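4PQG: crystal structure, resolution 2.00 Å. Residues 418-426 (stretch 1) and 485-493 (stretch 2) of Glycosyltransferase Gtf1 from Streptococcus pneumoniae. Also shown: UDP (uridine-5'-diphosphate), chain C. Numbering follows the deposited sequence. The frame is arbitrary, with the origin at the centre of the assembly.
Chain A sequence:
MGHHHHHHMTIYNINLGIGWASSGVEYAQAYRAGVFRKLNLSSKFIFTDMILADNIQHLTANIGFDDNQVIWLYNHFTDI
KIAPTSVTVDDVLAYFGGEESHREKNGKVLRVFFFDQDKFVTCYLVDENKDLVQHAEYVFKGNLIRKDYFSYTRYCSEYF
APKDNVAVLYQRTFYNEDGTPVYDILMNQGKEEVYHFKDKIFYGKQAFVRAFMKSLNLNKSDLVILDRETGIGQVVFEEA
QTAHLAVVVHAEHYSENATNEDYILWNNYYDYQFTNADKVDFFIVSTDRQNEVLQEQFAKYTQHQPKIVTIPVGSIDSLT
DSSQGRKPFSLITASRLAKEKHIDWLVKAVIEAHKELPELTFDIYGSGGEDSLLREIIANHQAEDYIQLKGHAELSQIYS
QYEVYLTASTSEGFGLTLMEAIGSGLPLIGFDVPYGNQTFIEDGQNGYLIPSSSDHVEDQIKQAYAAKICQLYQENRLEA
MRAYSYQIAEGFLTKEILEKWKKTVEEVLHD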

# COMPACT_ATOMS: atom_id res chain seq x y z
N LEU A 418 2.75 -8.37 11.83
CA LEU A 418 3.26 -9.45 12.69
C LEU A 418 4.67 -9.10 13.21
O LEU A 418 4.96 -9.25 14.39
CB LEU A 418 3.27 -10.79 11.95
CG LEU A 418 2.01 -11.27 11.21
CD1 LEU A 418 2.30 -12.60 10.53
CD2 LEU A 418 0.82 -11.38 12.16
N MET A 419 5.51 -8.62 12.31
CA MET A 419 6.85 -8.12 12.66
C MET A 419 6.77 -6.92 13.61
O MET A 419 7.45 -6.86 14.63
CB MET A 419 7.63 -7.72 11.40
CG MET A 419 9.04 -7.22 11.68
SD MET A 419 9.74 -6.32 10.28
CE MET A 419 8.77 -4.81 10.40
N GLU A 420 5.91 -5.98 13.25
CA GLU A 420 5.69 -4.80 14.07
C GLU A 420 5.19 -5.21 15.45
O GLU A 420 5.72 -4.73 16.46
CB GLU A 420 4.74 -3.83 13.36
CG GLU A 420 5.38 -3.14 12.15
CD GLU A 420 4.38 -2.52 11.16
OE1 GLU A 420 3.20 -2.32 11.53
OE2 GLU A 420 4.79 -2.26 9.99
N ALA A 421 4.20 -6.10 15.49
CA ALA A 421 3.67 -6.60 16.76
C ALA A 421 4.75 -7.24 17.67
O ALA A 421 4.84 -6.90 18.84
CB ALA A 421 2.51 -7.56 16.52
N ILE A 422 5.57 -8.14 17.15
CA ILE A 422 6.60 -8.79 18.01
C ILE A 422 7.73 -7.82 18.41
O ILE A 422 8.32 -7.96 19.49
CB ILE A 422 7.21 -10.09 17.41
CG1 ILE A 422 7.99 -9.81 16.12
CG2 ILE A 422 6.13 -11.16 17.20
CD1 ILE A 422 9.04 -10.86 15.80
N GLY A 423 8.02 -6.85 17.54
CA GLY A 423 8.97 -5.78 17.84
C GLY A 423 8.53 -4.90 18.99
O GLY A 423 9.35 -4.24 19.63
N SER A 424 7.22 -4.87 19.25
CA SER A 424 6.65 -4.19 20.41
C SER A 424 6.26 -5.19 21.53
O SER A 424 5.46 -4.86 22.42
CB SER A 424 5.43 -3.37 19.99
OG SER A 424 5.80 -2.12 19.41
N GLY A 425 6.81 -6.40 21.46
CA GLY A 425 6.64 -7.40 22.51
C GLY A 425 5.24 -7.98 22.63
O GLY A 425 4.77 -8.28 23.74
N LEU A 426 4.56 -8.14 21.50
CA LEU A 426 3.24 -8.78 21.55
C LEU A 426 3.36 -10.24 21.21
O LEU A 426 3.97 -10.59 20.20
CB LEU A 426 2.23 -8.09 20.61
CG LEU A 426 1.88 -6.62 20.89
CD1 LEU A 426 0.90 -6.08 19.86
CD2 LEU A 426 1.31 -6.46 22.29
N SER A 485 8.78 -12.99 22.17
CA SER A 485 8.51 -12.16 20.97
C SER A 485 9.66 -11.19 20.69
O SER A 485 10.17 -11.14 19.56
CB SER A 485 7.19 -11.37 21.10
OG SER A 485 6.07 -12.18 20.80
N TYR A 486 10.06 -10.44 21.71
CA TYR A 486 11.25 -9.57 21.64
C TYR A 486 12.49 -10.35 21.19
O TYR A 486 13.29 -9.87 20.37
CB TYR A 486 11.52 -8.95 23.00
CG TYR A 486 10.62 -7.80 23.38
CD1 TYR A 486 10.46 -6.70 22.54
CD2 TYR A 486 9.97 -7.78 24.63
CE1 TYR A 486 9.65 -5.63 22.90
CE2 TYR A 486 9.16 -6.72 24.99
CZ TYR A 486 9.01 -5.64 24.12
OH TYR A 486 8.21 -4.57 24.48
N GLN A 487 12.65 -11.57 21.71
CA GLN A 487 13.75 -12.42 21.30
C GLN A 487 13.70 -12.75 19.80
O GLN A 487 14.71 -12.60 19.09
CB GLN A 487 13.81 -13.70 22.15
CG GLN A 487 15.03 -14.58 21.91
CD GLN A 487 14.94 -15.89 22.67
OE1 GLN A 487 14.76 -15.90 23.89
NE2 GLN A 487 15.02 -17.01 21.94
N ILE A 488 12.54 -13.20 19.32
CA ILE A 488 12.40 -13.44 17.88
C ILE A 488 12.68 -12.16 17.08
O ILE A 488 13.38 -12.19 16.07
CB ILE A 488 11.00 -14.00 17.50
CG1 ILE A 488 10.85 -15.45 18.03
CG2 ILE A 488 10.77 -13.91 15.99
CD1 ILE A 488 9.42 -15.94 18.09
N ALA A 489 12.16 -11.04 17.58
CA ALA A 489 12.25 -9.75 16.90
C ALA A 489 13.69 -9.31 16.65
O ALA A 489 13.96 -8.63 15.66
CB ALA A 489 11.50 -8.69 17.69
N GLU A 490 14.60 -9.70 17.54
CA GLU A 490 16.02 -9.33 17.38
C GLU A 490 16.58 -9.90 16.09
O GLU A 490 17.58 -9.41 15.57
CB GLU A 490 16.85 -9.83 18.57
CG GLU A 490 16.63 -9.09 19.87
CD GLU A 490 17.19 -9.87 21.05
OE1 GLU A 490 18.34 -10.35 20.96
OE2 GLU A 490 16.49 -10.02 22.07
N GLY A 491 15.93 -10.94 15.57
CA GLY A 491 16.30 -11.50 14.29
C GLY A 491 15.81 -10.68 13.10
O GLY A 491 16.11 -11.02 11.96
N PHE A 492 15.07 -9.61 13.35
CA PHE A 492 14.47 -8.81 12.25
C PHE A 492 14.82 -7.33 12.37
O PHE A 492 14.07 -6.46 11.92
CB PHE A 492 12.93 -9.03 12.19
CG PHE A 492 12.56 -10.43 11.81
CD1 PHE A 492 12.37 -10.78 10.48
CD2 PHE A 492 12.47 -11.43 12.79
CE1 PHE A 492 12.07 -12.08 10.12
CE2 PHE A 492 12.16 -12.73 12.45
CZ PHE A 492 11.96 -13.06 11.11
N LEU A 493 15.98 -7.05 12.97
CA LEU A 493 16.38 -5.66 13.21
C LEU A 493 16.96 -5.02 11.95
O LEU A 493 17.57 -5.71 11.14
CB LEU A 493 17.35 -5.55 14.40
CG LEU A 493 16.83 -5.91 15.80
CD1 LEU A 493 17.97 -5.77 16.81
CD2 LEU A 493 15.63 -5.06 16.21
N1 UDP C . -1.18 -0.40 8.71
C2 UDP C . -1.24 0.90 9.24
N3 UDP C . -2.31 1.27 9.94
C4 UDP C . -3.34 0.44 10.17
C5 UDP C . -3.32 -0.86 9.66
C6 UDP C . -2.20 -1.26 8.92
O2 UDP C . -0.30 1.72 9.06
O4 UDP C . -4.30 0.87 10.85
C1' UDP C . 0.03 -0.79 7.97
C2' UDP C . 0.86 -1.72 8.85
O2' UDP C . 1.75 -1.03 9.75
C3' UDP C . 1.63 -2.58 7.86
C4' UDP C . 0.77 -2.57 6.61
O4' UDP C . -0.26 -1.58 6.81
O3' UDP C . 2.91 -2.00 7.57
C5' UDP C . 0.09 -3.91 6.34
O5' UDP C . 1.07 -4.83 5.90
PA UDP C . 0.87 -6.41 6.07
O1A UDP C . 2.07 -7.11 5.49
O2A UDP C . 0.53 -6.65 7.52
O3A UDP C . -0.52 -6.79 5.36
PB UDP C . -0.99 -6.68 3.82
O1B UDP C . -1.73 -7.97 3.57
O2B UDP C . -1.86 -5.43 3.77
O3B UDP C . 0.28 -6.61 2.99

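Stretch 1 opens in a helix that begins earlier in the chain, and residues 485-489 belong to a second helix that crosses it steeply. The axes approach to 8.4 Å, with an angle of 121° between their N-to-C directions, and the contact continues into the loop that follows the first helix. Together the two surfaces bury 433 Å².

The main bump on the first helix is Ile-422. Its CB points toward the second helix, and with chi1 in p and chi2 in t its CD1 reaches into the surface formed by Ile-488 and Ala-489, lying 3.5 Å from Ile-488 CG2 and 3.8 Å from Ala-489 CB. The small Ala-489 side chain leaves room for this methyl group, and Ile-422 CD1 also lies 3.6 Å from Ala-489 CA. The fit is reciprocal: Ala-489 CB projects toward the first helix and rests 3.9 Å from Gly-423 CA; the CA atoms of Gly-423 and Ala-489 are 5.2 Å apart. Farther along, Met-419 CG meets Phe-492 CB at 4.3 Å, an apolar contact.

The second hollow lies at Gly-425. Its backbone, with phi/psi of 70/36, takes a positive phi that by itself favours glycine, and the ring of Tyr-486 covers it. Gly-425 CA sits over one ring face, 3.5 Å from the centroid of the Tyr-486 ring and 17° off the normal, a CH-pi contact in which the slightly polarised CA hydrogens meet the pi cloud. The missing side chain is essential to this fit, since an ideal CB on Gly-425 would fall 2.3 Å from Tyr-486 CZ. Gly-423 O lies at the ring edge, near its plane, 3.6 Å from Tyr-486 CE1. The turn beneath the ring is held by its own backbone hydrogen bonds, including Gly-425 N to Ile-422 O at 2.9 Å and Leu-426 N to Ala-421 O at 2.9 Å.

Ser-485 supplies the polar link between the stretches. Its CB points toward the first stretch, and its OG donates a hydrogen bond of 2.7 Å to Leu-426 O, tying the second helix to the backbone just beyond the turn. The same OG lies 3.7 Å from Ile-422 CG2, so this small side chain packs as well as bonds.

Glu-420 takes no part in this packing; its carboxylate instead accepts hydrogen bonds from the UDP ribose, O2' to OE1 at 2.6 Å and O3' to OE2 at 3.1 Å.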